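Local coordinates for pyruvate kinase (PDB 6QXL), which probably catalyses the last step of glycolysis, transferring the phosphoryl group of phosphoenolpyruvate to ADP to give pyruvate and ATP, at residues Leu234-Arg248 and Ile267-Ala281. Residues are numbered along the deposited sequence; the frame is centred on the assembly and turned at random.
Sequences LDGLIRASDAVMVAR and IILHARRNNKVVITA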
loop_
_atom_site.group_PDB
_atom_site.type_symbol
_atom_site.label_atom_id
_atom_site.label_comp_id
_atom_site.label_asym_id
_atom_site.label_seq_id
_atom_site.Cartn_x
_atom_site.Cartn_y
_atom_site.Cartn_z
ATOM N N LEU A 234 14.309 -15.014 19.829
ATOM C CA LEU A 234 13.055 -14.497 20.354
ATOM C C LEU A 234 11.874 -15.366 19.940
ATOM O O LEU A 234 11.088 -15.782 20.780
ATOM C CB LEU A 234 12.852 -13.062 19.870
ATOM C CG LEU A 234 11.561 -12.384 20.302
ATOM C CD1 LEU A 234 11.518 -12.211 21.810
ATOM C CD2 LEU A 234 11.397 -11.068 19.610
ATOM N N ASP A 235 11.758 -15.644 18.651
ATOM C CA ASP A 235 10.626 -16.431 18.143
ATOM C C ASP A 235 10.601 -17.849 18.728
ATOM O O ASP A 235 9.529 -18.404 18.994
ATOM C CB ASP A 235 10.619 -16.468 16.602
ATOM C CG ASP A 235 10.163 -15.143 15.966
ATOM O OD1 ASP A 235 10.054 -14.125 16.679
ATOM O OD2 ASP A 235 9.916 -15.100 14.737
ATOM N N GLY A 236 11.780 -18.420 18.958
ATOM C CA GLY A 236 11.870 -19.726 19.594
ATOM C C GLY A 236 11.289 -19.706 20.985
ATOM O O GLY A 236 10.490 -20.563 21.358
ATOM N N LEU A 237 11.684 -18.697 21.744
ATOM C CA LEU A 237 11.188 -18.530 23.102
ATOM C C LEU A 237 9.698 -18.256 23.136
ATOM O O LEU A 237 8.983 -18.790 23.975
ATOM C CB LEU A 237 11.970 -17.407 23.759
ATOM C CG LEU A 237 11.862 -17.144 25.239
ATOM C CD1 LEU A 237 11.903 -18.431 26.041
ATOM C CD2 LEU A 237 13.052 -16.247 25.576
ATOM N N ILE A 238 9.217 -17.452 22.207
ATOM C CA ILE A 238 7.786 -17.148 22.127
ATOM C C ILE A 238 6.983 -18.410 21.809
ATOM O O ILE A 238 5.946 -18.659 22.413
ATOM C CB ILE A 238 7.513 -16.050 21.083
ATOM C CG1 ILE A 238 8.014 -14.708 21.594
ATOM C CG2 ILE A 238 6.033 -15.953 20.762
ATOM C CD1 ILE A 238 7.895 -13.558 20.629
ATOM N N ARG A 239 7.458 -19.195 20.860
ATOM C CA ARG A 239 6.691 -20.368 20.411
ATOM C C ARG A 239 6.565 -21.431 21.478
ATOM O O ARG A 239 5.581 -22.158 21.495
ATOM C CB ARG A 239 7.288 -20.977 19.152
ATOM C CG ARG A 239 6.884 -20.216 17.947
ATOM C CD ARG A 239 7.245 -20.951 16.693
ATOM N NE ARG A 239 7.580 -19.987 15.664
ATOM C CZ ARG A 239 8.812 -19.666 15.252
ATOM N NH1 ARG A 239 9.902 -20.160 15.840
ATOM N NH2 ARG A 239 8.945 -18.759 14.291
ATOM N N ALA A 240 7.538 -21.470 22.377
ATOM C CA ALA A 240 7.521 -22.386 23.507
ATOM C C ALA A 240 6.645 -21.930 24.659
ATOM O O ALA A 240 6.617 -22.595 25.678
ATOM C CB ALA A 240 8.953 -22.599 24.008
ATOM N N SER A 241 5.973 -20.793 24.533
ATOM C CA SER A 241 5.193 -20.239 25.631
ATOM C C SER A 241 3.755 -20.063 25.207
ATOM O O SER A 241 3.407 -20.265 24.063
ATOM C CB SER A 241 5.755 -18.896 26.081
ATOM O OG SER A 241 7.176 -18.903 26.082
ATOM N N ASP A 242 2.918 -19.717 26.160
ATOM C CA ASP A 242 1.556 -19.329 25.883
ATOM C C ASP A 242 1.412 -17.828 25.893
ATOM O O ASP A 242 0.502 -17.283 25.262
ATOM C CB ASP A 242 0.624 -19.961 26.913
ATOM C CG ASP A 242 0.804 -21.458 26.999
ATOM O OD1 ASP A 242 0.678 -22.140 25.967
ATOM O OD2 ASP A 242 1.117 -21.958 28.083
ATOM N N ALA A 243 2.298 -17.150 26.625
ATOM C CA ALA A 243 2.273 -15.704 26.733
ATOM C C ALA A 243 3.674 -15.212 27.001
ATOM O O ALA A 243 4.540 -15.991 27.406
ATOM C CB ALA A 243 1.334 -15.289 27.839
ATOM N N VAL A 244 3.903 -13.932 26.728
ATOM C CA VAL A 244 5.187 -13.312 27.009
ATOM C C VAL A 244 4.991 -12.002 27.725
ATOM O O VAL A 244 3.941 -11.374 27.612
ATOM C CB VAL A 244 6.047 -13.080 25.747
ATOM C CG1 VAL A 244 6.289 -14.383 25.011
ATOM C CG2 VAL A 244 5.402 -12.079 24.828
ATOM N N MET A 245 6.012 -11.602 28.472
ATOM C CA MET A 245 6.008 -10.348 29.210
ATOM C C MET A 245 7.222 -9.531 28.784
ATOM O O MET A 245 8.347 -10.023 28.813
ATOM C CB MET A 245 6.063 -10.618 30.708
ATOM C CG MET A 245 6.049 -9.366 31.560
ATOM S SD MET A 245 6.378 -9.620 33.278
ATOM C CE MET A 245 4.832 -10.413 33.808
ATOM N N VAL A 246 6.993 -8.276 28.437
ATOM C CA VAL A 246 8.068 -7.339 28.174
ATOM C C VAL A 246 8.514 -6.803 29.525
ATOM O O VAL A 246 7.909 -5.896 30.081
ATOM C CB VAL A 246 7.642 -6.207 27.217
ATOM C CG1 VAL A 246 8.835 -5.349 26.840
ATOM C CG2 VAL A 246 7.021 -6.781 25.954
ATOM N N ALA A 247 9.569 -7.410 30.050
ATOM C CA ALA A 247 9.992 -7.158 31.422
ATOM C C ALA A 247 11.066 -6.073 31.401
ATOM O O ALA A 247 12.275 -6.353 31.421
ATOM C CB ALA A 247 10.520 -8.430 32.044
ATOM N N ARG A 248 10.623 -4.823 31.398
ATOM C CA ARG A 248 11.512 -3.751 30.986
ATOM C C ARG A 248 12.562 -3.395 32.018
ATOM O O ARG A 248 13.582 -2.823 31.656
ATOM C CB ARG A 248 10.722 -2.519 30.573
ATOM C CG ARG A 248 9.809 -2.817 29.407
ATOM C CD ARG A 248 9.040 -1.603 28.942
ATOM N NE ARG A 248 8.384 -0.921 30.035
ATOM C CZ ARG A 248 7.654 0.189 29.875
ATOM N NH1 ARG A 248 7.471 0.716 28.666
ATOM N NH2 ARG A 248 7.087 0.771 30.926
ATOM N N ILE A 267 8.680 -7.387 20.328
ATOM C CA ILE A 267 8.170 -8.481 21.141
ATOM C C ILE A 267 6.643 -8.574 21.012
ATOM O O ILE A 267 6.102 -9.650 20.803
ATOM C CB ILE A 267 8.567 -8.312 22.610
ATOM C CG1 ILE A 267 10.074 -8.452 22.797
ATOM C CG2 ILE A 267 7.851 -9.340 23.472
ATOM C CD1 ILE A 267 10.582 -7.861 24.096
ATOM N N ILE A 268 5.956 -7.445 21.133
ATOM C CA ILE A 268 4.506 -7.450 21.059
ATOM C C ILE A 268 4.058 -7.992 19.711
ATOM O O ILE A 268 3.201 -8.875 19.642
ATOM C CB ILE A 268 3.942 -6.045 21.299
ATOM C CG1 ILE A 268 4.129 -5.663 22.754
ATOM C CG2 ILE A 268 2.476 -5.978 20.916
ATOM C CD1 ILE A 268 3.958 -4.186 23.025
ATOM N N LEU A 269 4.650 -7.481 18.641
ATOM C CA LEU A 269 4.265 -7.898 17.304
ATOM C C LEU A 269 4.553 -9.385 17.063
ATOM O O LEU A 269 3.694 -10.121 16.584
ATOM C CB LEU A 269 4.972 -7.047 16.271
ATOM C CG LEU A 269 4.642 -7.364 14.807
ATOM C CD1 LEU A 269 3.200 -6.945 14.450
ATOM C CD2 LEU A 269 5.661 -6.704 13.894
ATOM N N HIS A 270 5.751 -9.837 17.410
ATOM C CA HIS A 270 6.083 -11.240 17.185
ATOM C C HIS A 270 5.214 -12.158 18.030
ATOM O O HIS A 270 4.801 -13.220 17.571
ATOM C CB HIS A 270 7.567 -11.501 17.414
ATOM C CG HIS A 270 8.442 -10.989 16.309
ATOM N ND1 HIS A 270 9.611 -11.601 15.941
ATOM C CD2 HIS A 270 8.296 -9.926 15.477
ATOM C CE1 HIS A 270 10.173 -10.922 14.957
ATOM N NE2 HIS A 270 9.393 -9.899 14.658
ATOM N N ALA A 271 4.894 -11.742 19.248
ATOM C CA ALA A 271 3.976 -12.513 20.079
ATOM C C ALA A 271 2.636 -12.688 19.385
ATOM O O ALA A 271 2.149 -13.819 19.229
ATOM C CB ALA A 271 3.800 -11.862 21.434
ATOM N N ARG A 272 2.050 -11.584 18.934
ATOM C CA ARG A 272 0.746 -11.652 18.282
ATOM C C ARG A 272 0.801 -12.504 17.011
ATOM O O ARG A 272 -0.104 -13.288 16.745
ATOM C CB ARG A 272 0.212 -10.254 17.972
ATOM C CG ARG A 272 -0.088 -9.417 19.194
ATOM C CD ARG A 272 -0.404 -7.966 18.889
ATOM N NE ARG A 272 -1.548 -7.850 18.027
ATOM C CZ ARG A 272 -1.594 -7.254 16.832
ATOM N NH1 ARG A 272 -0.544 -6.596 16.342
ATOM N NH2 ARG A 272 -2.737 -7.284 16.142
ATOM N N ARG A 273 1.865 -12.375 16.237
ATOM C CA ARG A 273 1.991 -13.166 15.016
ATOM C C ARG A 273 2.018 -14.658 15.292
ATOM O O ARG A 273 1.453 -15.424 14.512
ATOM C CB ARG A 273 3.243 -12.811 14.261
ATOM C CG ARG A 273 3.121 -11.526 13.564
ATOM C CD ARG A 273 4.328 -11.362 12.697
ATOM N NE ARG A 273 4.147 -10.117 11.989
ATOM C CZ ARG A 273 5.111 -9.420 11.419
ATOM N NH1 ARG A 273 6.387 -9.822 11.483
ATOM N NH2 ARG A 273 4.782 -8.264 10.846
ATOM N N ASN A 274 2.642 -15.048 16.396
ATOM C CA ASN A 274 2.655 -16.447 16.804
ATOM C C ASN A 274 1.467 -16.836 17.696
ATOM O O ASN A 274 1.509 -17.861 18.349
ATOM C CB ASN A 274 3.966 -16.779 17.508
ATOM C CG ASN A 274 5.139 -16.722 16.586
ATOM O OD1 ASN A 274 5.393 -17.676 15.855
ATOM N ND2 ASN A 274 5.855 -15.609 16.609
ATOM N N ASN A 275 0.423 -16.019 17.714
ATOM C CA ASN A 275 -0.806 -16.330 18.447
ATOM C C ASN A 275 -0.608 -16.525 19.938
ATOM O O ASN A 275 -1.190 -17.401 20.533
ATOM C CB ASN A 275 -1.509 -17.523 17.794
ATOM C CG ASN A 275 -1.901 -17.254 16.349
ATOM O OD1 ASN A 275 -2.402 -16.188 16.031
ATOM N ND2 ASN A 275 -1.730 -18.223 15.492
ATOM N N LYS A 276 0.218 -15.668 20.528
ATOM C CA LYS A 276 0.440 -15.637 21.969
ATOM C C LYS A 276 -0.041 -14.336 22.569
ATOM O O LYS A 276 -0.172 -13.335 21.883
ATOM C CB LYS A 276 1.915 -15.810 22.280
ATOM C CG LYS A 276 2.559 -16.962 21.545
ATOM C CD LYS A 276 1.842 -18.278 21.779
ATOM C CE LYS A 276 2.682 -19.425 21.246
ATOM N NZ LYS A 276 1.957 -20.685 21.527
ATOM N N VAL A 277 -0.255 -14.372 23.873
ATOM C CA VAL A 277 -0.672 -13.194 24.648
ATOM C C VAL A 277 0.578 -12.429 25.059
ATOM O O VAL A 277 1.630 -13.033 25.280
ATOM C CB VAL A 277 -1.443 -13.646 25.902
ATOM C CG1 VAL A 277 -1.981 -12.466 26.675
ATOM C CG2 VAL A 277 -2.599 -14.538 25.513
ATOM N N VAL A 278 0.479 -11.114 25.170
ATOM C CA VAL A 278 1.637 -10.317 25.580
ATOM C C VAL A 278 1.292 -9.262 26.611
ATOM O O VAL A 278 0.298 -8.562 26.474
ATOM C CB VAL A 278 2.363 -9.711 24.351
ATOM C CG1 VAL A 278 1.447 -8.825 23.527
ATOM C CG2 VAL A 278 3.594 -8.932 24.778
ATOM N N ILE A 279 2.139 -9.161 27.627
ATOM C CA ILE A 279 2.025 -8.185 28.712
ATOM C C ILE A 279 3.191 -7.183 28.648
ATOM O O ILE A 279 4.339 -7.571 28.467
ATOM C CB ILE A 279 2.126 -8.897 30.071
ATOM C CG1 ILE A 279 1.060 -9.987 30.227
ATOM C CG2 ILE A 279 2.017 -7.907 31.223
ATOM C CD1 ILE A 279 1.430 -10.991 31.307
ATOM N N THR A 280 2.896 -5.901 28.823
ATOM C CA THR A 280 3.931 -4.863 28.949
ATOM C C THR A 280 4.041 -4.470 30.420
ATOM O O THR A 280 3.024 -4.248 31.069
ATOM C CB THR A 280 3.584 -3.631 28.102
ATOM O OG1 THR A 280 3.458 -4.017 26.732
ATOM C CG2 THR A 280 4.670 -2.578 28.186
ATOM N N ALA A 281 5.265 -4.382 30.942
ATOM C CA ALA A 281 5.464 -4.218 32.392
ATOM C C ALA A 281 6.570 -3.256 32.792
ATOM O O ALA A 281 7.440 -2.917 31.994
ATOM C CB ALA A 281 5.741 -5.569 33.036
HETATM O O HOH W 1 3.598 -22.552 19.448
HETATM O O HOH W 2 -0.465 -21.249 23.618
#
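Two neighbouring beta-strands of the TIM barrel, 243-247 and 277-281, pair in parallel here, and the helices that precede them pack against each other outside. Strand 243-247 runs on through helices 248-255 and 260-273 to strand 277-281, a beta-alpha-beta crossover. Val-244 and Val-246 hydrogen-bond through N and O to Val-277, Ile-279 and Ala-281. The bond from Val-246 N to Ile-279 O is 2.7 Å long and nearly straight. Ala-243, Met-245, Ile-279 and Ala-281 face the barrel interior, where the Met-245 side chain comes within about 4 Å of a bound malonate. On the other face, Val-246 CG2 meets Ile-267 CG2 at 3.7 Å. Val-244 CG1 lies anti to the carbonyl carbon (chi1 -57°), which puts CG2 between the backbone N and the carbonyl carbon and against Val-278 CG2 and Ala-271 CB. Between the helices, Ile-238 pushes CD1 against His-270 CB. Lys-276 lays CG against Ile-238 CG2, then bends at chi2 (-55°), and NZ gives a weak hydrogen bond to Ser-241 O. One water links NZ to Arg-239 O. On the C-terminal side of the strands, Arg-248 NE donates a hydrogen bond to Ala-281 O at 3.0 Å, while NH2 forms a salt bridge with Asp-301. On the outer helices, His-270 ND1 donates to the syn lone pair of Asp-235 OD1 at 2.7 Å, with ring and carboxylate planes 61° apart.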